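Local coordinates for ribosomal RNA processing protein 6 (Trypanosoma brucei brucei, PDB 4NLB) that probably degrades RNA from its 3' end as an exosome-associated 3'-5' exoribonuclease, represented here by its catalytic core, at residues Ile93-Glu98 and Cys110-Ser115; Leu97-Phe102 and Val155-Lys160. All coordinates share one frame; numbering follows the deposited sequence.

Overall arrangement
Both contacts belong to the 3'-5' exonuclease domain and both use strand 92-100, sharing Leu-97 and Glu-98; their centres lie about 11 Å apart. Contact 1 is almost entirely buried and joins this strand to its sheet neighbour 108-115, with backbone hydrogen bonds as the main tie and side chains sorted onto two faces. Contact 2 is only partly buried. There the strand meets helix 152-162 through side chains: a ring stack and leucine packing, with a lysine amine at its polar end. The two meet where Met-112 CE packs on Leu-158 CD2, 3.6 Å away, so one helix touches both strands of the hairpin.

Contact 1. Residues Ile93-Glu98 and Cys110-Ser115; sequences IAVDLE and CLMQIS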
loop_
_atom_site.group_PDB
_atom_site.type_symbol
_atom_site.label_atom_id
_atom_site.label_comp_id
_atom_site.label_asym_id
_atom_site.label_seq_id
_atom_site.Cartn_x
_atom_site.Cartn_y
_atom_site.Cartn_z
ATOM N N ILE A 93 -5.721 -18.672 -4.111
ATOM C CA ILE A 93 -4.568 -18.003 -4.721
ATOM C C ILE A 93 -3.835 -17.175 -3.660
ATOM O O ILE A 93 -4.461 -16.723 -2.690
ATOM C CB ILE A 93 -4.940 -17.161 -5.990
ATOM C CG1 ILE A 93 -5.809 -15.914 -5.654
ATOM C CG2 ILE A 93 -5.599 -18.036 -7.082
ATOM C CD1 ILE A 93 -5.864 -14.824 -6.791
ATOM N N ALA A 94 -2.502 -17.028 -3.806
ATOM C CA ALA A 94 -1.721 -16.243 -2.853
ATOM C C ALA A 94 -1.398 -14.939 -3.523
ATOM O O ALA A 94 -1.045 -14.917 -4.701
ATOM C CB ALA A 94 -0.453 -16.971 -2.435
ATOM N N VAL A 95 -1.590 -13.835 -2.801
ATOM C CA VAL A 95 -1.397 -12.515 -3.365
ATOM C C VAL A 95 -0.550 -11.631 -2.470
ATOM O O VAL A 95 -0.677 -11.661 -1.254
ATOM C CB VAL A 95 -2.755 -11.836 -3.737
ATOM C CG1 VAL A 95 -2.545 -10.594 -4.607
ATOM C CG2 VAL A 95 -3.706 -12.814 -4.433
ATOM N N ASP A 96 0.313 -10.834 -3.102
ATOM C CA ASP A 96 1.134 -9.816 -2.463
ATOM C C ASP A 96 1.266 -8.629 -3.391
ATOM O O ASP A 96 1.087 -8.758 -4.606
ATOM C CB ASP A 96 2.513 -10.326 -2.019
ATOM C CG ASP A 96 3.081 -9.467 -0.900
ATOM O OD1 ASP A 96 2.281 -8.938 -0.091
ATOM O OD2 ASP A 96 4.318 -9.280 -0.863
ATOM N N LEU A 97 1.567 -7.475 -2.805
ATOM C CA LEU A 97 1.699 -6.198 -3.484
ATOM C C LEU A 97 2.975 -5.527 -3.051
ATOM O O LEU A 97 3.341 -5.607 -1.889
ATOM C CB LEU A 97 0.500 -5.296 -3.106
ATOM C CG LEU A 97 -0.721 -5.215 -4.037
ATOM C CD1 LEU A 97 -1.363 -6.534 -4.263
ATOM C CD2 LEU A 97 -1.755 -4.266 -3.475
ATOM N N GLU A 98 3.639 -4.856 -3.984
ATOM C CA GLU A 98 4.818 -4.026 -3.744
ATOM C C GLU A 98 4.383 -2.583 -4.028
ATOM O O GLU A 98 3.588 -2.340 -4.942
ATOM C CB GLU A 98 6.035 -4.479 -4.574
ATOM C CG GLU A 98 6.659 -5.782 -4.075
ATOM C CD GLU A 98 6.987 -5.890 -2.596
ATOM O OE1 GLU A 98 7.402 -4.872 -2.001
ATOM O OE2 GLU A 98 6.841 -6.997 -2.030
ATOM N N CYS A 110 2.984 -0.760 -7.174
ATOM C CA CYS A 110 3.995 -0.966 -8.181
ATOM C C CYS A 110 3.959 -2.328 -8.834
ATOM O O CYS A 110 4.168 -2.436 -10.043
ATOM C CB CYS A 110 5.356 -0.687 -7.578
ATOM S SG CYS A 110 5.714 1.065 -7.404
ATOM N N LEU A 111 3.746 -3.374 -8.032
ATOM C CA LEU A 111 3.753 -4.742 -8.509
ATOM C C LEU A 111 2.768 -5.591 -7.718
ATOM O O LEU A 111 2.547 -5.352 -6.522
ATOM C CB LEU A 111 5.161 -5.278 -8.281
ATOM C CG LEU A 111 5.872 -6.028 -9.394
ATOM C CD1 LEU A 111 5.844 -5.285 -10.730
ATOM C CD2 LEU A 111 7.288 -6.319 -8.984
ATOM N N MET A 112 2.195 -6.594 -8.396
ATOM C CA MET A 112 1.302 -7.579 -7.804
ATOM C C MET A 112 1.850 -8.972 -8.076
ATOM O O MET A 112 2.107 -9.333 -9.221
ATOM C CB MET A 112 -0.142 -7.447 -8.320
ATOM C CG MET A 112 -1.084 -8.444 -7.668
ATOM S SD MET A 112 -2.718 -8.530 -8.424
ATOM C CE MET A 112 -3.490 -7.181 -7.562
ATOM N N GLN A 113 2.010 -9.755 -7.029
ATOM C CA GLN A 113 2.493 -11.129 -7.131
ATOM C C GLN A 113 1.341 -12.073 -6.827
ATOM O O GLN A 113 0.550 -11.815 -5.929
ATOM C CB GLN A 113 3.693 -11.373 -6.196
ATOM C CG GLN A 113 4.839 -10.420 -6.466
ATOM C CD GLN A 113 4.815 -9.228 -5.551
ATOM O OE1 GLN A 113 5.111 -9.318 -4.356
ATOM N NE2 GLN A 113 4.517 -8.072 -6.106
ATOM N N ILE A 114 1.216 -13.117 -7.624
ATOM C CA ILE A 114 0.176 -14.132 -7.487
ATOM C C ILE A 114 0.828 -15.481 -7.669
ATOM O O ILE A 114 1.566 -15.709 -8.633
ATOM C CB ILE A 114 -1.054 -13.965 -8.469
ATOM C CG1 ILE A 114 -1.733 -12.571 -8.360
ATOM C CG2 ILE A 114 -2.125 -15.045 -8.212
ATOM C CD1 ILE A 114 -2.099 -11.943 -9.737
ATOM N N SER A 115 0.536 -16.377 -6.753
ATOM C CA SER A 115 0.968 -17.752 -6.855
ATOM C C SER A 115 -0.266 -18.648 -6.822
ATOM O O SER A 115 -1.167 -18.426 -6.015
ATOM C CB SER A 115 1.921 -18.104 -5.716
ATOM O OG SER A 115 3.177 -17.459 -5.879
#
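Strands 93-98 and 110-115 are the paired arms of an antiparallel beta hairpin in the mixed sheet of the RNase H-like exonuclease domain. Their axes approach to 4.6 Å and run at 165°, and the backbone ladder places Ala-94, Asp-96 and Glu-98 in hydrogen-bonded pairs with Ser-115, Gln-113 and Leu-111. The bond from Ala-94 N to Ser-115 O is nearly straight and measures 2.9 Å. Val-95 and Leu-97 form the alternating non-hydrogen-bonded pairs with Ile-114 and Met-112.

The faces differ in chemistry. On one, Leu-97 CD1 lies 3.9 Å from Met-112 CG, the two side chains pointing the same way, while Val-95 CG1 reaches the same Met-112 CG from the neighbouring position. Helices 77-87 and 152-162 pack against this apolar layer.

The other face carries Asp-96 and Glu-98, whose carboxylates come close to Asp-222, with Asp-154 near Asp-96. This acidic cluster is consistent with the metal-binding DEDD site of the family. Gln-113 lies alongside Asp-96; its bend at the second torsion (chi2 96°) brings OE1 to 3.6 Å from Asp-96 OD2 and 3.7 Å from Glu-98 OE2. As modelled, these are three acceptor oxygens, not hydrogen-bonded. The amide and Glu-98 carboxylate planes are 24° apart. Helix 213-224 closes over Gln-113, and Ser-115 OG is hydrogen-bonded to Thr-223 and Asp-120.

At the 98/110 end the ladder takes in a classic beta bulge, Cys-110 and Leu-111 both facing Glu-98. Glu-98 O accepts both donors from the same face of its carbonyl plane: Cys-110 N, tilted from it, at 2.8 Å, and Leu-111 N, standing above it, at 3.3 Å.

Contact 2. Residues Leu97-Phe102 and Val155-Lys160; sequences LEHHDF and VRWLQK
His-99 holds CG anti to its own backbone N (chi1 -168°), while Trp-157 turns CG beside its N and away from its carbonyl carbon (chi1 -64°); between them these torsions lay imidazole over indole. Helix 152-162 here packs across strand 92-100 of the exonuclease sheet, the segment axes 10.1 Å apart, at the end of the strand that carries Glu-98. The His-99 ring and the five-membered ring of Trp-157 form a face-to-face stack, with centroids 3.9 Å apart and planes inclined by 4°. Beside the stack, His-99 CB sits over the six-membered ring as a CH-pi contact, 3.6 Å from the centroid.

Leu-97 meets the indole differently, at its rim, with CB 3.8 Å from Trp-157 CE3. Its CD2 then packs on Leu-158 CD2 at 3.7 Å, extending the apolar side of the strand-helix interface toward Met-112.

Lys-160 approaches from the direction opposite to His-99. Its side chain, bent at the second and third torsions, brings NZ near the plane of the imidazole, 2.9 Å from His-99 NE2. Weak hydrogen bonds tie the amine to the carbonyls of Gln-106 and Gly-107. The near-parallel indole face probably restricts rotation of the His-99 ring.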
loop_
_atom_site.group_PDB
_atom_site.type_symbol
_atom_site.label_atom_id
_atom_site.label_comp_id
_atom_site.label_asym_id
_atom_site.label_seq_id
_atom_site.Cartn_x
_atom_site.Cartn_y
_atom_site.Cartn_z
ATOM N N LEU A 97 1.567 -7.475 -2.805
ATOM C CA LEU A 97 1.699 -6.198 -3.484
ATOM C C LEU A 97 2.975 -5.527 -3.051
ATOM O O LEU A 97 3.341 -5.607 -1.889
ATOM C CB LEU A 97 0.500 -5.296 -3.106
ATOM C CG LEU A 97 -0.721 -5.215 -4.037
ATOM C CD1 LEU A 97 -1.363 -6.534 -4.263
ATOM C CD2 LEU A 97 -1.755 -4.266 -3.475
ATOM N N GLU A 98 3.639 -4.856 -3.984
ATOM C CA GLU A 98 4.818 -4.026 -3.744
ATOM C C GLU A 98 4.383 -2.583 -4.028
ATOM O O GLU A 98 3.588 -2.340 -4.942
ATOM C CB GLU A 98 6.035 -4.479 -4.574
ATOM C CG GLU A 98 6.659 -5.782 -4.075
ATOM C CD GLU A 98 6.987 -5.890 -2.596
ATOM O OE1 GLU A 98 7.402 -4.872 -2.001
ATOM O OE2 GLU A 98 6.841 -6.997 -2.030
ATOM N N HIS A 99 4.815 -1.648 -3.189
ATOM C CA HIS A 99 4.342 -0.260 -3.239
ATOM C C HIS A 99 5.471 0.769 -3.260
ATOM O O HIS A 99 6.613 0.449 -2.915
ATOM C CB HIS A 99 3.465 -0.071 -1.989
ATOM C CG HIS A 99 2.612 1.165 -1.916
ATOM N ND1 HIS A 99 2.902 2.179 -1.028
ATOM C CD2 HIS A 99 1.417 1.432 -2.499
ATOM C CE1 HIS A 99 1.924 3.061 -1.155
ATOM N NE2 HIS A 99 1.010 2.655 -2.024
ATOM N N HIS A 100 5.148 2.008 -3.682
ATOM C CA HIS A 100 6.073 3.144 -3.652
ATOM C C HIS A 100 5.395 4.284 -2.938
ATOM O O HIS A 100 4.248 4.592 -3.251
ATOM C CB HIS A 100 6.554 3.585 -5.044
ATOM C CG HIS A 100 7.484 4.768 -4.980
ATOM N ND1 HIS A 100 8.804 4.631 -4.560
ATOM C CD2 HIS A 100 7.234 6.078 -5.207
ATOM C CE1 HIS A 100 9.314 5.853 -4.578
ATOM N NE2 HIS A 100 8.410 6.754 -4.949
ATOM N N ASP A 101 6.098 4.932 -1.996
ATOM C CA ASP A 101 5.486 6.027 -1.266
ATOM C C ASP A 101 6.312 7.309 -1.205
ATOM O O ASP A 101 5.753 8.334 -0.819
ATOM C CB ASP A 101 5.091 5.566 0.150
ATOM C CG ASP A 101 6.252 5.302 1.093
ATOM O OD1 ASP A 101 6.726 4.149 1.144
ATOM O OD2 ASP A 101 6.639 6.229 1.826
ATOM N N PHE A 102 7.608 7.290 -1.574
ATOM C CA PHE A 102 8.416 8.517 -1.407
ATOM C C PHE A 102 8.107 9.628 -2.432
ATOM O O PHE A 102 7.843 10.762 -2.021
ATOM C CB PHE A 102 9.920 8.228 -1.355
ATOM C CG PHE A 102 10.743 9.370 -0.791
ATOM C CD1 PHE A 102 10.852 9.561 0.582
ATOM C CD2 PHE A 102 11.450 10.225 -1.634
ATOM C CE1 PHE A 102 11.617 10.610 1.099
ATOM C CE2 PHE A 102 12.234 11.253 -1.116
ATOM C CZ PHE A 102 12.312 11.443 0.248
ATOM N N VAL A 155 -5.281 -4.179 1.164
ATOM C CA VAL A 155 -6.725 -3.965 1.011
ATOM C C VAL A 155 -7.011 -2.517 0.544
ATOM O O VAL A 155 -7.795 -2.303 -0.376
ATOM C CB VAL A 155 -7.460 -4.365 2.319
ATOM C CG1 VAL A 155 -8.872 -3.795 2.385
ATOM C CG2 VAL A 155 -7.494 -5.873 2.465
ATOM N N ARG A 156 -6.326 -1.551 1.153
ATOM C CA ARG A 156 -6.465 -0.123 0.870
ATOM C C ARG A 156 -5.814 0.264 -0.463
ATOM O O ARG A 156 -6.392 1.038 -1.226
ATOM C CB ARG A 156 -5.917 0.706 2.051
ATOM C CG ARG A 156 -6.783 0.573 3.292
ATOM C CD ARG A 156 -6.069 1.076 4.529
ATOM N NE ARG A 156 -6.746 0.644 5.756
ATOM C CZ ARG A 156 -7.294 1.469 6.645
ATOM N NH1 ARG A 156 -7.246 2.787 6.462
ATOM N NH2 ARG A 156 -7.890 0.985 7.725
ATOM N N TRP A 157 -4.638 -0.314 -0.751
ATOM C CA TRP A 157 -3.873 -0.092 -1.977
ATOM C C TRP A 157 -4.679 -0.554 -3.196
ATOM O O TRP A 157 -4.759 0.170 -4.191
ATOM C CB TRP A 157 -2.530 -0.830 -1.908
ATOM C CG TRP A 157 -1.572 -0.366 -0.836
ATOM C CD1 TRP A 157 -1.666 0.757 -0.066
ATOM C CD2 TRP A 157 -0.336 -1.000 -0.472
ATOM N NE1 TRP A 157 -0.569 0.858 0.758
ATOM C CE2 TRP A 157 0.251 -0.220 0.546
ATOM C CE3 TRP A 157 0.325 -2.170 -0.896
ATOM C CZ2 TRP A 157 1.485 -0.556 1.129
ATOM C CZ3 TRP A 157 1.519 -2.527 -0.284
ATOM C CH2 TRP A 157 2.092 -1.723 0.709
ATOM N N LEU A 158 -5.337 -1.732 -3.088
ATOM C CA LEU A 158 -6.156 -2.294 -4.166
ATOM C C LEU A 158 -7.302 -1.347 -4.556
ATOM O O LEU A 158 -7.582 -1.172 -5.741
ATOM C CB LEU A 158 -6.696 -3.673 -3.768
ATOM C CG LEU A 158 -5.689 -4.845 -3.745
ATOM C CD1 LEU A 158 -6.367 -6.141 -3.266
ATOM C CD2 LEU A 158 -5.009 -5.015 -5.103
ATOM N N GLN A 159 -7.911 -0.699 -3.549
ATOM C CA GLN A 159 -8.995 0.261 -3.697
ATOM C C GLN A 159 -8.476 1.576 -4.262
ATOM O O GLN A 159 -9.007 2.041 -5.257
ATOM C CB GLN A 159 -9.681 0.522 -2.357
ATOM C CG GLN A 159 -10.297 -0.704 -1.740
ATOM C CD GLN A 159 -10.839 -0.421 -0.360
ATOM O OE1 GLN A 159 -11.223 0.711 -0.019
ATOM N NE2 GLN A 159 -10.916 -1.455 0.447
ATOM N N LYS A 160 -7.456 2.177 -3.629
ATOM C CA LYS A 160 -6.855 3.444 -4.074
ATOM C C LYS A 160 -6.433 3.392 -5.550
ATOM O O LYS A 160 -6.879 4.206 -6.357
ATOM C CB LYS A 160 -5.655 3.782 -3.175
ATOM C CG LYS A 160 -4.785 4.935 -3.641
ATOM C CD LYS A 160 -3.327 4.575 -3.512
ATOM C CE LYS A 160 -2.793 4.720 -2.124
ATOM N NZ LYS A 160 -1.621 3.847 -1.880
#